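Local coordinates for iron-sulfur cluster assembly protein CyaY (Psychromonas ingrahamii, PDB 4HS5), which is probably involved in iron-sulfur cluster assembly, perhaps as a regulator, and is thought to bind ferrous and ferric iron, at residues S4-L9 / P54-W59; H67-N72 / W76-S81. All coordinates share one frame; numbering follows the deposited sequence.

Interaction 1 (S4-L9 / P54-W59); sequences SEFIQL and PLHQVW
Phe6 reaches out of its helix and lays one face of its phenyl ring against the backbone of His56, the residue just before strand 57-61. His56 CA sits over that face, 3.7 Å from the centroid of the Phe6 ring and 21° off its normal, in a CH-pi contact displaced toward the rim. The ring continues past the carbonyl carbon, with Phe6 CE1 3.3 Å from His56 C, and its far edge meets the next peptide, where Gln57 O lies near the ring plane, 3.3 Å from Phe6 CZ. Farther along the strand, Val58 CG2 adds a looser apolar touch. The phenyl extends this far because its CG is anti to the backbone N (chi1 167°). The imidazole approaches from nearer the helix: its CD2 edge abuts the root of the phenylalanine, His56 CD2 being 3.6 Å from Phe6 CB, and the two rings are inclined at 33° without stacking. The turn of the imidazole is fixed at its other end by a hydrogen bond from His56 NE2 to Asp3 at the start of the helix. Replacing Phe6 by alanine would remove the ring, and is likely to open a gap between helix and strand and leave the His56 backbone and Val58 without their apolar neighbour. With His56 at positive phi, His56 and Gln57 form a G1 beta bulge opposite Gln52. The contact thus fastens the first turns of helix 3-24 to the bulged turn linking strands 46-52 and 57-61, while Arg51 and Trp76 also touch Phe6 from strands 46-52 and 75-78.

Interaction 2 (H67-N72 / W76-S81); sequences HHYDYN and WIDDRS
Asp70 and Ile77 form the hydrogen-bonded pair of an antiparallel hairpin: Asp70 N donates to Ile77 O (2.9 Å), and Ile77 N donates back to Asp70 O (2.8 Å). A further backbone bond, Asp79 N to His68 O (2.8 Å), carries the pairing beyond the strand end. Tyr69-Asp78 and Tyr71-Trp76 are the flanking non-hydrogen-bonded pairs, their side chains on the sheet face toward the helices. Tyr71 and Trp76 make the aromatic contact. With its CG anti to the backbone N (chi1 -173°), Tyr71 stands over the indole in a T-shaped (edge-to-face) pair, planes 68° apart: its CD2 edge points at the five-membered ring, and Tyr71 CB lies over the centroid of the six-membered ring of Trp76 at 3.9 Å, a CH-pi contact. Polar side chains converge on Asp78. His67 ND1 donates to Asp78 OD2 (3.0 Å), with the ring and carboxylate planes steeply inclined, and a water links Asp78 OD2 to Tyr69 OH. Asp78 OD1 accepts from Arg80 N through its anti lone pair (2.9 Å) and from Ser81 N above the carboxylate plane; the first closes an Asx turn, the second completes an Asx motif, where the chain leaves the strand. This buried carboxylate is therefore probably stabilised as an anion. Asp70 OD2 and Asp79 OD2 lie 4.3 Å apart; Gln57 as shared partner, waters donating to each, and a weak Arg80 NH1-Asp79 OD1 salt bridge probably ease their repulsion.

Interaction 1 and interaction 2, their centres about 12 Å apart, meet through neighbouring strands of one antiparallel sheet. A backbone bond from Tyr69 N to Val58 O (2.8 Å) joins 54-59 to 67-72, and beside it the ring of Trp59 stacks on His68. Gln57 ties strand 57-61 to Asp70 on strand 66-72 and to Asp79 just after strand 75-78, with Gln57 NE2 3.0 Å from Asp79 OD2, while its OE1 accepts from Trp59 NE1. On the opposite face Trp76 touches Phe6 and Val58, bringing the aromatic pair of interaction 2 into the core that helix 3-24 closes in interaction 1. The frataxin fold is an alpha-beta sandwich with both helices on one sheet face, and Phe6 and Trp76 lie at that interface.

Interaction 1 (S4-L9 / P54-W59)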
loop_
_atom_site.group_PDB
_atom_site.type_symbol
_atom_site.label_atom_id
_atom_site.label_comp_id
_atom_site.label_asym_id
_atom_site.label_seq_id
_atom_site.Cartn_x
_atom_site.Cartn_y
_atom_site.Cartn_z
ATOM N N SER A 4 8.506 5.867 16.455
ATOM C CA SER A 4 9.743 5.425 15.822
ATOM C C SER A 4 9.579 4.046 15.186
ATOM O O SER A 4 10.001 3.822 14.045
ATOM C CB SER A 4 10.873 5.387 16.847
ATOM O OG SER A 4 12.027 4.786 16.297
ATOM N N GLU A 5 8.955 3.138 15.929
ATOM C CA GLU A 5 8.662 1.787 15.450
ATOM C C GLU A 5 7.657 1.795 14.295
ATOM O O GLU A 5 7.794 1.039 13.336
ATOM C CB GLU A 5 8.144 0.931 16.603
ATOM C CG GLU A 5 9.216 0.686 17.668
ATOM C CD GLU A 5 8.649 0.264 19.011
ATOM O OE1 GLU A 5 7.415 0.232 19.161
ATOM O OE2 GLU A 5 9.450 -0.031 19.921
ATOM N N PHE A 6 6.644 2.639 14.394
ATOM C CA PHE A 6 5.668 2.731 13.326
ATOM C C PHE A 6 6.379 3.172 12.056
ATOM O O PHE A 6 6.098 2.663 10.966
ATOM C CB PHE A 6 4.556 3.699 13.693
ATOM C CG PHE A 6 3.691 4.083 12.525
ATOM C CD1 PHE A 6 2.801 3.173 11.971
ATOM C CD2 PHE A 6 3.762 5.357 11.983
ATOM C CE1 PHE A 6 2.001 3.524 10.892
ATOM C CE2 PHE A 6 2.964 5.712 10.910
ATOM C CZ PHE A 6 2.083 4.791 10.361
ATOM N N ILE A 7 7.318 4.100 12.195
ATOM C CA ILE A 7 8.064 4.606 11.052
ATOM C C ILE A 7 8.905 3.507 10.414
ATOM O O ILE A 7 8.947 3.390 9.181
ATOM C CB ILE A 7 8.955 5.806 11.445
ATOM C CG1 ILE A 7 8.086 7.009 11.826
ATOM C CG2 ILE A 7 9.926 6.148 10.332
ATOM C CD1 ILE A 7 6.861 7.194 10.955
ATOM N N GLN A 8 9.553 2.691 11.239
ATOM C CA GLN A 8 10.328 1.558 10.739
ATOM C C GLN A 8 9.458 0.594 9.936
ATOM O O GLN A 8 9.831 0.205 8.830
ATOM C CB GLN A 8 11.025 0.808 11.878
ATOM C CG GLN A 8 12.194 1.553 12.497
ATOM C CD GLN A 8 12.775 0.814 13.676
ATOM O OE1 GLN A 8 12.050 0.162 14.431
ATOM N NE2 GLN A 8 14.090 0.910 13.848
ATOM N N LEU A 9 8.308 0.219 10.492
ATOM C CA LEU A 9 7.404 -0.707 9.820
ATOM C C LEU A 9 6.796 -0.105 8.557
ATOM O O LEU A 9 6.684 -0.787 7.537
ATOM C CB LEU A 9 6.303 -1.148 10.784
ATOM C CG LEU A 9 6.837 -2.050 11.889
ATOM C CD1 LEU A 9 5.803 -2.172 12.986
ATOM C CD2 LEU A 9 7.172 -3.426 11.326
ATOM N N PRO A 54 0.274 9.593 14.091
ATOM C CA PRO A 54 -0.344 9.572 15.424
ATOM C C PRO A 54 -1.322 8.409 15.638
ATOM O O PRO A 54 -1.623 8.072 16.783
ATOM C CB PRO A 54 -1.076 10.919 15.497
ATOM C CG PRO A 54 -1.220 11.378 14.087
ATOM C CD PRO A 54 -0.030 10.835 13.356
ATOM N N LEU A 55 -1.786 7.797 14.555
ATOM C CA LEU A 55 -2.757 6.709 14.629
ATOM C C LEU A 55 -2.061 5.350 14.463
ATOM O O LEU A 55 -2.666 4.291 14.654
ATOM C CB LEU A 55 -3.786 6.892 13.515
ATOM C CG LEU A 55 -4.509 8.239 13.559
ATOM C CD1 LEU A 55 -4.921 8.694 12.174
ATOM C CD2 LEU A 55 -5.714 8.108 14.448
ATOM N N HIS A 56 -0.786 5.409 14.101
ATOM C CA HIS A 56 -0.023 4.238 13.694
ATOM C C HIS A 56 -0.735 3.393 12.642
ATOM O O HIS A 56 -0.675 2.169 12.678
ATOM C CB HIS A 56 0.356 3.395 14.911
ATOM C CG HIS A 56 1.181 4.140 15.911
ATOM N ND1 HIS A 56 1.203 3.809 17.246
ATOM C CD2 HIS A 56 2.027 5.183 15.766
ATOM C CE1 HIS A 56 2.021 4.629 17.884
ATOM N NE2 HIS A 56 2.533 5.473 17.010
ATOM N N GLN A 57 -1.390 4.058 11.691
ATOM C CA GLN A 57 -2.046 3.372 10.593
ATOM C C GLN A 57 -1.446 3.727 9.251
ATOM O O GLN A 57 -0.904 4.811 9.066
ATOM C CB GLN A 57 -3.541 3.691 10.550
ATOM C CG GLN A 57 -4.339 3.091 11.692
ATOM C CD GLN A 57 -5.825 3.301 11.523
ATOM O OE1 GLN A 57 -6.265 4.323 10.984
ATOM N NE2 GLN A 57 -6.610 2.329 11.969
ATOM N N VAL A 58 -1.548 2.792 8.314
ATOM C CA VAL A 58 -1.281 3.093 6.913
ATOM C C VAL A 58 -2.649 3.141 6.242
ATOM O O VAL A 58 -3.550 2.363 6.586
ATOM C CB VAL A 58 -0.380 2.018 6.268
ATOM C CG1 VAL A 58 -0.387 2.121 4.756
ATOM C CG2 VAL A 58 1.068 2.117 6.811
ATOM N N TRP A 59 -2.832 4.088 5.320
ATOM C CA TRP A 59 -4.092 4.226 4.590
ATOM C C TRP A 59 -3.895 3.948 3.104
ATOM O O TRP A 59 -2.805 4.152 2.559
ATOM C CB TRP A 59 -4.701 5.616 4.778
ATOM C CG TRP A 59 -5.175 5.913 6.175
ATOM C CD1 TRP A 59 -4.982 5.153 7.294
ATOM C CD2 TRP A 59 -5.923 7.061 6.600
ATOM N NE1 TRP A 59 -5.562 5.751 8.387
ATOM C CE2 TRP A 59 -6.144 6.926 7.988
ATOM C CE3 TRP A 59 -6.427 8.187 5.944
ATOM C CZ2 TRP A 59 -6.848 7.879 8.731
ATOM C CZ3 TRP A 59 -7.122 9.132 6.684
ATOM C CH2 TRP A 59 -7.326 8.971 8.062
#

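Interaction 2 (H67-N72 / W76-S81)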
loop_
_atom_site.group_PDB
_atom_site.type_symbol
_atom_site.label_atom_id
_atom_site.label_comp_id
_atom_site.label_asym_id
_atom_site.label_seq_id
_atom_site.Cartn_x
_atom_site.Cartn_y
_atom_site.Cartn_z
ATOM N N HIS A 67 -9.236 3.037 2.874
ATOM C CA HIS A 67 -9.033 1.863 3.712
ATOM C C HIS A 67 -7.963 2.167 4.745
ATOM O O HIS A 67 -6.948 2.767 4.418
ATOM C CB HIS A 67 -8.580 0.684 2.847
ATOM C CG HIS A 67 -9.600 0.249 1.849
ATOM N ND1 HIS A 67 -10.595 -0.654 2.156
ATOM C CD2 HIS A 67 -9.800 0.612 0.561
ATOM C CE1 HIS A 67 -11.356 -0.839 1.091
ATOM N NE2 HIS A 67 -10.899 -0.079 0.113
ATOM N N HIS A 68 -8.196 1.763 5.994
ATOM C CA HIS A 68 -7.277 2.079 7.082
ATOM C C HIS A 68 -6.763 0.789 7.706
ATOM O O HIS A 68 -7.545 -0.098 8.033
ATOM C CB HIS A 68 -7.976 2.921 8.156
ATOM C CG HIS A 68 -8.459 4.247 7.666
ATOM N ND1 HIS A 68 -9.177 5.117 8.455
ATOM C CD2 HIS A 68 -8.322 4.856 6.461
ATOM C CE1 HIS A 68 -9.466 6.203 7.760
ATOM N NE2 HIS A 68 -8.961 6.068 6.547
ATOM N N TYR A 69 -5.449 0.691 7.872
ATOM C CA TYR A 69 -4.853 -0.571 8.306
ATOM C C TYR A 69 -4.053 -0.419 9.579
ATOM O O TYR A 69 -3.313 0.551 9.737
ATOM C CB TYR A 69 -3.929 -1.118 7.214
ATOM C CG TYR A 69 -4.603 -1.341 5.893
ATOM C CD1 TYR A 69 -5.030 -2.608 5.510
ATOM C CD2 TYR A 69 -4.808 -0.279 5.018
ATOM C CE1 TYR A 69 -5.657 -2.804 4.298
ATOM C CE2 TYR A 69 -5.416 -0.462 3.806
ATOM C CZ TYR A 69 -5.833 -1.720 3.441
ATOM O OH TYR A 69 -6.459 -1.887 2.238
ATOM N N ASP A 70 -4.204 -1.401 10.472
ATOM C CA ASP A 70 -3.366 -1.536 11.670
ATOM C C ASP A 70 -2.358 -2.662 11.484
ATOM O O ASP A 70 -2.613 -3.608 10.751
ATOM C CB ASP A 70 -4.224 -1.885 12.884
ATOM C CG ASP A 70 -5.285 -0.854 13.166
ATOM O OD1 ASP A 70 -4.917 0.287 13.508
ATOM O OD2 ASP A 70 -6.479 -1.202 13.055
ATOM N N TYR A 71 -1.232 -2.581 12.185
ATOM C CA TYR A 71 -0.245 -3.649 12.122
ATOM C C TYR A 71 -0.613 -4.750 13.116
ATOM O O TYR A 71 -0.590 -4.532 14.335
ATOM C CB TYR A 71 1.155 -3.103 12.416
ATOM C CG TYR A 71 2.265 -4.103 12.201
ATOM C CD1 TYR A 71 2.797 -4.807 13.272
ATOM C CD2 TYR A 71 2.782 -4.339 10.936
ATOM C CE1 TYR A 71 3.819 -5.722 13.078
ATOM C CE2 TYR A 71 3.798 -5.258 10.727
ATOM C CZ TYR A 71 4.314 -5.943 11.812
ATOM O OH TYR A 71 5.327 -6.862 11.617
ATOM N N ASN A 72 -0.974 -5.912 12.577
ATOM C CA ASN A 72 -1.346 -7.083 13.375
ATOM C C ASN A 72 -0.900 -8.350 12.661
ATOM O O ASN A 72 -0.942 -8.414 11.434
ATOM C CB ASN A 72 -2.861 -7.144 13.589
ATOM C CG ASN A 72 -3.361 -6.075 14.531
ATOM O OD1 ASN A 72 -3.005 -6.054 15.706
ATOM N ND2 ASN A 72 -4.208 -5.191 14.023
ATOM N N TRP A 76 -0.390 -5.784 7.761
ATOM C CA TRP A 76 -1.279 -4.645 7.881
ATOM C C TRP A 76 -2.695 -5.081 7.554
ATOM O O TRP A 76 -2.949 -5.618 6.484
ATOM C CB TRP A 76 -0.800 -3.536 6.944
ATOM C CG TRP A 76 0.533 -2.990 7.386
ATOM C CD1 TRP A 76 1.772 -3.410 6.990
ATOM C CD2 TRP A 76 0.747 -1.948 8.337
ATOM N NE1 TRP A 76 2.742 -2.682 7.639
ATOM C CE2 TRP A 76 2.137 -1.773 8.467
ATOM C CE3 TRP A 76 -0.103 -1.133 9.085
ATOM C CZ2 TRP A 76 2.698 -0.820 9.323
ATOM C CZ3 TRP A 76 0.453 -0.189 9.932
ATOM C CH2 TRP A 76 1.840 -0.045 10.046
ATOM N N ILE A 77 -3.599 -4.858 8.504
ATOM C CA ILE A 77 -4.951 -5.395 8.471
ATOM C C ILE A 77 -5.992 -4.276 8.484
ATOM O O ILE A 77 -5.934 -3.391 9.327
ATOM C CB ILE A 77 -5.185 -6.303 9.704
ATOM C CG1 ILE A 77 -4.186 -7.462 9.702
ATOM C CG2 ILE A 77 -6.616 -6.823 9.729
ATOM C CD1 ILE A 77 -4.333 -8.369 8.511
ATOM N N ASP A 78 -6.935 -4.337 7.548
ATOM C CA ASP A 78 -7.987 -3.337 7.390
ATOM C C ASP A 78 -8.872 -3.332 8.625
ATOM O O ASP A 78 -9.402 -4.375 9.015
ATOM C CB ASP A 78 -8.797 -3.690 6.136
ATOM C CG ASP A 78 -9.782 -2.603 5.725
ATOM O OD1 ASP A 78 -10.710 -2.301 6.499
ATOM O OD2 ASP A 78 -9.654 -2.090 4.591
ATOM N N ASP A 79 -9.031 -2.164 9.239
ATOM C CA ASP A 79 -9.728 -2.086 10.518
ATOM C C ASP A 79 -11.245 -2.246 10.451
ATOM O O ASP A 79 -11.895 -2.359 11.491
ATOM C CB ASP A 79 -9.303 -0.853 11.333
ATOM C CG ASP A 79 -9.785 0.474 10.748
ATOM O OD1 ASP A 79 -10.540 0.502 9.752
ATOM O OD2 ASP A 79 -9.393 1.512 11.328
ATOM N N ARG A 80 -11.795 -2.283 9.242
ATOM C CA ARG A 80 -13.225 -2.529 9.077
ATOM C C ARG A 80 -13.513 -3.902 8.454
ATOM O O ARG A 80 -14.432 -4.603 8.878
ATOM C CB ARG A 80 -13.884 -1.408 8.258
ATOM C CG ARG A 80 -13.775 0.003 8.856
ATOM C CD ARG A 80 -14.291 0.068 10.292
ATOM N NE ARG A 80 -14.913 1.355 10.611
ATOM C CZ ARG A 80 -14.261 2.415 11.086
ATOM N NH1 ARG A 80 -12.954 2.353 11.305
ATOM N NH2 ARG A 80 -14.918 3.539 11.350
ATOM N N SER A 81 -12.734 -4.290 7.446
ATOM C CA SER A 81 -12.996 -5.530 6.725
ATOM C C SER A 81 -12.137 -6.694 7.187
ATOM O O SER A 81 -12.508 -7.859 7.009
ATOM C CB SER A 81 -12.783 -5.333 5.224
ATOM O OG SER A 81 -11.404 -5.173 4.918
HETATM O O HOH W 1 -12.784 -1.497 4.459
HETATM O O HOH W 2 -10.620 0.457 6.893
HETATM O O HOH W 3 -9.771 3.997 11.142
HETATM O O HOH W 4 -8.471 -3.611 2.651
HETATM O O HOH W 5 -7.174 -3.674 11.949
#